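Local atomic coordinates of putative aminooxidase (Propionibacterium acnes, PDB entry 2BA9), a protein that probably isomerises polyunsaturated fatty acids, producing conjugated linoleic acid, with a bound flavin-adenine dinucleotide in a fold related to flavin-containing amine oxidoreductases. Residues 54-59 with 283-288; 84-89 with 198-203. One frame throughout, in Å; residues are numbered along the deposited sequence.

Contact 1 (54-59 with 283-288). With FAD (flavin-adenine dinucleotide), chain D.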
loop_
_atom_site.group_PDB
_atom_site.type_symbol
_atom_site.label_atom_id
_atom_site.label_comp_id
_atom_site.label_asym_id
_atom_site.label_seq_id
_atom_site.Cartn_x
_atom_site.Cartn_y
_atom_site.Cartn_z
ATOM N N ARG A 54 -15.883 11.589 15.268
ATOM C CA ARG A 54 -14.798 11.829 14.316
ATOM C C ARG A 54 -14.271 10.485 13.834
ATOM O O ARG A 54 -14.496 9.458 14.467
ATOM C CB ARG A 54 -13.655 12.650 14.949
ATOM C CG ARG A 54 -14.081 14.038 15.443
ATOM C CD ARG A 54 -12.923 14.996 15.675
ATOM N NE ARG A 54 -12.408 14.921 17.036
ATOM C CZ ARG A 54 -11.575 15.802 17.599
ATOM N NH1 ARG A 54 -11.150 16.875 16.926
ATOM N NH2 ARG A 54 -11.174 15.613 18.853
ATOM N N ARG A 55 -13.596 10.505 12.698
ATOM C CA ARG A 55 -13.100 9.286 12.100
ATOM C C ARG A 55 -11.624 9.092 12.380
ATOM O O ARG A 55 -10.824 10.026 12.304
ATOM C CB ARG A 55 -13.367 9.270 10.591
ATOM C CG ARG A 55 -14.849 9.414 10.239
ATOM C CD ARG A 55 -15.088 9.571 8.764
ATOM N NE ARG A 55 -14.961 8.311 8.033
ATOM C CZ ARG A 55 -15.314 8.133 6.761
ATOM N NH1 ARG A 55 -15.820 9.130 6.044
ATOM N NH2 ARG A 55 -15.167 6.945 6.196
ATOM N N TYR A 56 -11.260 7.855 12.675
ATOM C CA TYR A 56 -9.862 7.497 12.808
ATOM C C TYR A 56 -9.483 6.578 11.651
ATOM O O TYR A 56 -10.352 6.117 10.906
ATOM C CB TYR A 56 -9.586 6.848 14.166
ATOM C CG TYR A 56 -10.339 5.566 14.429
ATOM C CD1 TYR A 56 -9.743 4.332 14.213
ATOM C CD2 TYR A 56 -11.638 5.587 14.916
ATOM C CE1 TYR A 56 -10.419 3.147 14.476
ATOM C CE2 TYR A 56 -12.322 4.413 15.180
ATOM C CZ TYR A 56 -11.706 3.195 14.954
ATOM O OH TYR A 56 -12.386 2.028 15.212
ATOM N N GLU A 57 -8.186 6.328 11.504
ATOM C CA GLU A 57 -7.679 5.566 10.384
ATOM C C GLU A 57 -7.228 4.197 10.888
ATOM O O GLU A 57 -6.356 4.077 11.772
ATOM C CB GLU A 57 -6.514 6.295 9.702
ATOM C CG GLU A 57 -6.810 7.702 9.147
ATOM C CD GLU A 57 -7.547 7.712 7.803
ATOM O OE1 GLU A 57 -8.338 6.769 7.528
ATOM O OE2 GLU A 57 -7.328 8.671 7.010
ATOM N N MET A 58 -7.852 3.166 10.347
ATOM C CA MET A 58 -7.374 1.805 10.502
ATOM C C MET A 58 -6.417 1.434 9.365
ATOM O O MET A 58 -5.708 0.427 9.439
ATOM C CB MET A 58 -8.556 0.829 10.573
ATOM C CG MET A 58 -9.240 0.820 11.941
ATOM S SD MET A 58 -8.170 0.340 13.345
ATOM C CE MET A 58 -7.602 -1.261 12.752
ATOM N N GLY A 59 -6.374 2.255 8.323
ATOM C CA GLY A 59 -5.474 2.009 7.187
ATOM C C GLY A 59 -4.669 3.234 6.788
ATOM O O GLY A 59 -4.137 3.955 7.654
ATOM N N VAL A 283 -2.640 -3.357 12.870
ATOM C CA VAL A 283 -2.983 -2.066 13.438
ATOM C C VAL A 283 -3.890 -2.329 14.623
ATOM O O VAL A 283 -4.786 -3.163 14.553
ATOM C CB VAL A 283 -3.715 -1.182 12.421
ATOM C CG1 VAL A 283 -4.022 0.203 13.010
ATOM C CG2 VAL A 283 -2.897 -1.079 11.135
ATOM N N ASP A 284 -3.626 -1.622 15.717
ATOM C CA ASP A 284 -4.483 -1.646 16.882
ATOM C C ASP A 284 -4.884 -0.219 17.178
ATOM O O ASP A 284 -4.021 0.654 17.284
ATOM C CB ASP A 284 -3.745 -2.224 18.087
ATOM C CG ASP A 284 -3.552 -3.705 17.996
ATOM O OD1 ASP A 284 -4.284 -4.420 18.705
ATOM O OD2 ASP A 284 -2.659 -4.155 17.248
ATOM N N ALA A 285 -6.190 0.006 17.302
ATOM C CA ALA A 285 -6.739 1.313 17.668
ATOM C C ALA A 285 -6.901 1.340 19.175
ATOM O O ALA A 285 -7.635 0.526 19.725
ATOM C CB ALA A 285 -8.089 1.581 16.955
ATOM N N CYS A 286 -6.202 2.275 19.824
ATOM C CA CYS A 286 -6.030 2.292 21.280
ATOM C C CYS A 286 -6.590 3.544 21.949
ATOM O O CYS A 286 -6.431 4.631 21.438
ATOM C CB CYS A 286 -4.541 2.189 21.629
ATOM S SG CYS A 286 -3.700 0.715 21.010
ATOM N N LEU A 287 -7.270 3.362 23.074
ATOM C CA LEU A 287 -7.463 4.412 24.059
ATOM C C LEU A 287 -6.253 4.316 24.970
ATOM O O LEU A 287 -5.897 3.233 25.413
ATOM C CB LEU A 287 -8.759 4.211 24.854
ATOM C CG LEU A 287 -10.029 4.198 24.003
ATOM C CD1 LEU A 287 -11.313 4.063 24.862
ATOM C CD2 LEU A 287 -10.073 5.440 23.152
ATOM N N VAL A 288 -5.611 5.451 25.223
ATOM C CA VAL A 288 -4.391 5.478 26.017
ATOM C C VAL A 288 -4.606 6.324 27.282
ATOM O O VAL A 288 -5.402 7.270 27.290
ATOM C CB VAL A 288 -3.149 5.990 25.165
ATOM C CG1 VAL A 288 -2.883 5.075 23.957
ATOM C CG2 VAL A 288 -3.321 7.419 24.689
HETATM P PA FAD D . -7.181 -2.815 -1.292
HETATM O O1A FAD D . -7.111 -1.439 -0.699
HETATM O O2A FAD D . -6.734 -3.962 -0.408
HETATM O O5B FAD D . -8.702 -3.121 -1.690
HETATM C C5B FAD D . -8.974 -4.351 -2.320
HETATM C C4B FAD D . -10.470 -4.570 -2.405
HETATM O O4B FAD D . -10.715 -5.791 -3.074
HETATM C C3B FAD D . -11.119 -4.632 -1.021
HETATM O O3B FAD D . -12.191 -3.718 -0.951
HETATM C C2B FAD D . -11.548 -6.074 -0.893
HETATM O O2B FAD D . -12.661 -6.251 -0.016
HETATM C C1B FAD D . -11.726 -6.473 -2.369
HETATM N N9A FAD D . -11.633 -7.936 -2.519
HETATM C C8A FAD D . -10.614 -8.762 -2.091
HETATM N N7A FAD D . -10.933 -10.049 -2.405
HETATM C C5A FAD D . -12.143 -10.052 -3.030
HETATM C C6A FAD D . -12.959 -11.076 -3.552
HETATM N N6A FAD D . -12.401 -12.299 -3.828
HETATM N N1A FAD D . -14.157 -10.728 -4.167
HETATM C C2A FAD D . -14.585 -9.409 -4.217
HETATM N N3A FAD D . -13.774 -8.411 -3.695
HETATM C C4A FAD D . -12.591 -8.722 -3.096
HETATM N N1 FAD D . -1.210 4.059 1.104
HETATM C C2 FAD D . -0.676 5.298 0.810
HETATM O O2 FAD D . -0.720 5.726 -0.343
HETATM N N3 FAD D . -0.071 6.038 1.806
HETATM C C4 FAD D . -0.025 5.558 3.098
HETATM O O4 FAD D . 0.510 6.257 3.973
HETATM C C4X FAD D . -0.577 4.309 3.401
HETATM N N5 FAD D . -0.529 3.784 4.681
HETATM C C5X FAD D . -1.211 2.632 5.022
HETATM C C6 FAD D . -1.264 2.205 6.347
HETATM C C7 FAD D . -1.988 1.063 6.680
HETATM C C7M FAD D . -2.037 0.641 8.121
HETATM C C8 FAD D . -2.648 0.344 5.686
HETATM C C8M FAD D . -3.437 -0.893 5.992
HETATM C C9 FAD D . -2.584 0.776 4.365
HETATM C C9A FAD D . -1.860 1.916 4.013
HETATM N N10 FAD D . -1.764 2.360 2.681
HETATM C C10 FAD D . -1.189 3.576 2.390
HETATM C "C1'" FAD D . -1.955 1.415 1.543
HETATM C "C2'" FAD D . -3.277 1.649 0.822
HETATM O "O2'" FAD D . -4.370 1.750 1.729
HETATM C "C3'" FAD D . -3.475 0.499 -0.152
HETATM O "O3'" FAD D . -2.296 0.343 -0.945
HETATM C "C4'" FAD D . -4.697 0.730 -1.027
HETATM O "O4'" FAD D . -5.899 0.612 -0.276
HETATM C "C5'" FAD D . -4.655 -0.259 -2.183
HETATM O "O5'" FAD D . -5.894 -0.292 -2.833
HETATM P P FAD D . -6.323 -1.596 -3.693
HETATM O O1P FAD D . -7.724 -1.426 -4.249
HETATM O O2P FAD D . -5.305 -1.793 -4.762
HETATM O O3P FAD D . -6.347 -2.829 -2.665
#
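Met58 and Val283 line the FAD pocket at the dimethylbenzene end of the flavin, where the loop after strand 54-55 packs against strand 277-288. The evidence is three approaches to the cofactor: Val283 CG2 lies 3.6 Å from FAD C7M, Gly59 C 3.5 Å from FAD C7, and Met58 O 3.9 Å from FAD C7M. Val283 holds CG1 anti to its backbone N (chi1 -178°), which leaves CG2 to meet both the flavin methyl and the carbonyl of Met58, the latter with CG2 3.6 Å from Met58 O. That carbonyl oxygen is also hydrogen-bonded to Trp368 NE1, so a polar atom in this buried place is satisfied.

Away from the flavin the contact is made by apolar side-chain groups, and no hydrogen bond crosses it. The Met58 chain folds at both chi2 (-60°) and chi3 (-56°), bringing CE alongside Val283 CG1 at 3.9 Å, the two side chains running past each other in opposite directions. SD meets Ala285 CB at 3.8 Å and also lies in the plane of the Tyr56 ring, at its edge. Ala285 CB thus sits against two neighbours of one segment, for it stands oblique to the Tyr56 ring, 3.7 Å from Tyr56 CE1. The phenol is tied by its OH to Glu364 OE1 on strand 359-373, next to strand 277-288 in the mixed sheet. The loop after strand 54-55 meeting a mixed-sheet strand at the dimethylbenzene end of the flavin is consistent with the FAD-binding fold of the amine oxidase family.

Contact 2 (84-89 with 198-203)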
loop_
_atom_site.group_PDB
_atom_site.type_symbol
_atom_site.label_atom_id
_atom_site.label_comp_id
_atom_site.label_asym_id
_atom_site.label_seq_id
_atom_site.Cartn_x
_atom_site.Cartn_y
_atom_site.Cartn_z
ATOM N N PRO A 84 -5.706 16.857 9.987
ATOM C CA PRO A 84 -4.771 17.484 10.920
ATOM C C PRO A 84 -3.319 17.288 10.474
ATOM O O PRO A 84 -2.970 16.236 9.925
ATOM C CB PRO A 84 -5.058 16.788 12.261
ATOM C CG PRO A 84 -6.013 15.674 11.989
ATOM C CD PRO A 84 -6.351 15.650 10.534
ATOM N N LYS A 85 -2.496 18.310 10.700
ATOM C CA LYS A 85 -1.101 18.312 10.272
ATOM C C LYS A 85 -0.370 17.165 10.964
ATOM O O LYS A 85 -0.661 16.841 12.115
ATOM C CB LYS A 85 -0.441 19.659 10.610
ATOM C CG LYS A 85 0.911 19.914 9.917
ATOM C CD LYS A 85 1.561 21.238 10.369
ATOM C CE LYS A 85 2.641 21.730 9.380
ATOM N NZ LYS A 85 2.081 22.510 8.223
ATOM N N LEU A 86 0.548 16.529 10.243
ATOM C CA LEU A 86 1.343 15.435 10.796
ATOM C C LEU A 86 2.652 15.952 11.386
ATOM O O LEU A 86 3.271 16.850 10.854
ATOM C CB LEU A 86 1.630 14.399 9.714
ATOM C CG LEU A 86 0.430 13.497 9.438
ATOM C CD1 LEU A 86 0.581 12.846 8.103
ATOM C CD2 LEU A 86 0.254 12.466 10.550
ATOM N N ARG A 87 3.040 15.401 12.526
ATOM C CA ARG A 87 4.373 15.637 13.074
ATOM C C ARG A 87 4.760 14.480 13.966
ATOM O O ARG A 87 3.902 13.728 14.421
ATOM C CB ARG A 87 4.519 17.010 13.778
ATOM C CG ARG A 87 3.260 17.917 13.897
ATOM C CD ARG A 87 3.541 19.440 13.727
ATOM N NE ARG A 87 4.870 19.911 14.139
ATOM C CZ ARG A 87 5.288 21.183 14.069
ATOM N NH1 ARG A 87 4.480 22.149 13.614
ATOM N NH2 ARG A 87 6.525 21.498 14.465
ATOM N N ARG A 88 6.057 14.329 14.191
ATOM C CA ARG A 88 6.576 13.109 14.792
ATOM C C ARG A 88 7.796 13.364 15.664
ATOM O O ARG A 88 8.452 14.395 15.571
ATOM C CB ARG A 88 6.888 12.052 13.706
ATOM C CG ARG A 88 8.196 12.236 12.910
ATOM C CD ARG A 88 8.269 13.550 12.109
ATOM N NE ARG A 88 9.542 13.657 11.393
ATOM C CZ ARG A 88 10.689 14.056 11.945
ATOM N NH1 ARG A 88 11.791 14.109 11.201
ATOM N NH2 ARG A 88 10.750 14.401 13.236
ATOM N N GLU A 89 8.069 12.410 16.530
ATOM C CA GLU A 89 9.339 12.349 17.232
ATOM C C GLU A 89 9.929 10.944 17.048
ATOM O O GLU A 89 9.289 10.050 16.474
ATOM C CB GLU A 89 9.160 12.699 18.706
ATOM C CG GLU A 89 8.494 11.613 19.534
ATOM C CD GLU A 89 8.039 12.092 20.902
ATOM O OE1 GLU A 89 8.421 13.205 21.319
ATOM O OE2 GLU A 89 7.283 11.342 21.562
ATOM N N LEU A 198 2.927 16.664 3.835
ATOM C CA LEU A 198 2.108 15.448 3.785
ATOM C C LEU A 198 0.605 15.734 3.852
ATOM O O LEU A 198 0.149 16.513 4.700
ATOM C CB LEU A 198 2.497 14.530 4.942
ATOM C CG LEU A 198 3.913 13.954 4.887
ATOM C CD1 LEU A 198 4.372 13.486 6.263
ATOM C CD2 LEU A 198 3.979 12.818 3.889
ATOM N N TRP A 199 -0.165 15.099 2.967
ATOM C CA TRP A 199 -1.622 15.228 2.979
ATOM C C TRP A 199 -2.267 14.285 3.988
ATOM O O TRP A 199 -1.859 13.132 4.129
ATOM C CB TRP A 199 -2.219 14.897 1.614
ATOM C CG TRP A 199 -1.790 15.745 0.484
ATOM C CD1 TRP A 199 -1.126 16.931 0.537
ATOM C CD2 TRP A 199 -2.042 15.486 -0.899
ATOM N NE1 TRP A 199 -0.934 17.415 -0.729
ATOM C CE2 TRP A 199 -1.490 16.546 -1.629
ATOM C CE3 TRP A 199 -2.689 14.448 -1.590
ATOM C CZ2 TRP A 199 -1.566 16.610 -3.017
ATOM C CZ3 TRP A 199 -2.759 14.507 -2.956
ATOM C CH2 TRP A 199 -2.204 15.579 -3.662
ATOM N N THR A 200 -3.288 14.787 4.674
ATOM C CA THR A 200 -4.187 13.979 5.489
ATOM C C THR A 200 -5.594 14.494 5.252
ATOM O O THR A 200 -5.787 15.594 4.727
ATOM C CB THR A 200 -3.899 14.067 7.011
ATOM O OG1 THR A 200 -4.115 15.407 7.485
ATOM C CG2 THR A 200 -2.467 13.639 7.334
ATOM N N TRP A 201 -6.574 13.700 5.670
ATOM C CA TRP A 201 -7.978 14.014 5.436
ATOM C C TRP A 201 -8.746 13.940 6.751
ATOM O O TRP A 201 -8.656 12.935 7.459
ATOM C CB TRP A 201 -8.537 13.033 4.395
ATOM C CG TRP A 201 -7.915 13.238 3.046
ATOM C CD1 TRP A 201 -8.380 14.045 2.050
ATOM C CD2 TRP A 201 -6.702 12.669 2.561
ATOM N NE1 TRP A 201 -7.549 13.995 0.968
ATOM C CE2 TRP A 201 -6.504 13.161 1.254
ATOM C CE3 TRP A 201 -5.770 11.778 3.092
ATOM C CZ2 TRP A 201 -5.405 12.796 0.472
ATOM C CZ3 TRP A 201 -4.675 11.417 2.317
ATOM C CH2 TRP A 201 -4.507 11.922 1.015
ATOM N N ALA A 202 -9.478 15.009 7.077
ATOM C CA ALA A 202 -10.292 15.084 8.314
ATOM C C ALA A 202 -11.278 13.934 8.417
ATOM O O ALA A 202 -11.434 13.333 9.485
ATOM C CB ALA A 202 -11.063 16.419 8.398
ATOM N N ASP A 203 -11.931 13.637 7.294
ATOM C CA ASP A 203 -12.938 12.577 7.217
ATOM C C ASP A 203 -12.340 11.259 6.758
ATOM O O ASP A 203 -13.059 10.349 6.341
ATOM C CB ASP A 203 -14.092 13.006 6.307
ATOM C CG ASP A 203 -15.007 14.024 6.979
ATOM O OD1 ASP A 203 -15.655 13.667 8.005
ATOM O OD2 ASP A 203 -15.075 15.177 6.492
HETATM O O HOH W 1 0.430 16.995 7.483
#
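Thr200 and Pro84 are joined by the one direct hydrogen bond of this contact, Thr200 OG1 donating to Pro84 O over 2.8 Å. The hydroxyl stands between the backbone N and the carbonyl carbon of its own residue (chi1 64°), a rotamer that turns it to Pro84 and leaves CG2 for Leu86. The bond meets the carbonyl at a C=O...OG1 angle of 121°, but OG1 rises 48° out of the carbonyl plane, so it comes from above and not along a lone pair. Pro84 N is also near, 3.3 Å from Thr200 OG1, yet a proline nitrogen has no hydrogen to give.

The methyl branch of Thr200 packs tightly: its CG2 is only 3.2 Å from Leu86 CD1, closer than normal carbon contact. Leu86 CD1 also reaches Leu198 CB at 4.1 Å, and the two leucine side chains cross at about a right angle. Both have the same shape, CG anti to the carbonyl carbon and a nearly extended chi2. One water links the main chains of the two leucines, accepting from Leu86 N at 2.8 Å and donating to Leu198 O at 2.8 Å. Leu86 further rests on Tyr314 of strand 310-315. The whole is a loop-to-loop seam, combining a threonine-to-main-chain bond, a water bridge and leucine packing, that joins the approach to strand 88-91 to the link between helices 187-195 and 204-215.

Overall arrangement
Contacts 1 and 2 lie on the same side of the chain's centre, with their own centres 14 Å apart, and along the sequence both segments of contact 2 fall between those of contact 1. They touch through Arg55 NH1, 3.0 Å from Asp203 O. Glu57 OE2 also accepts a hydrogen bond from Thr205 N, just beyond 198-203. Both contacts reach the seven-stranded mixed sheet, through strands 277-288 and 88-91. Their relation to the cofactor differs: 54-59 with 283-288 abuts the flavin directly, whereas in 84-89 with 198-203 the Leu198 side chain stays about 7 Å from FAD by nearest atoms.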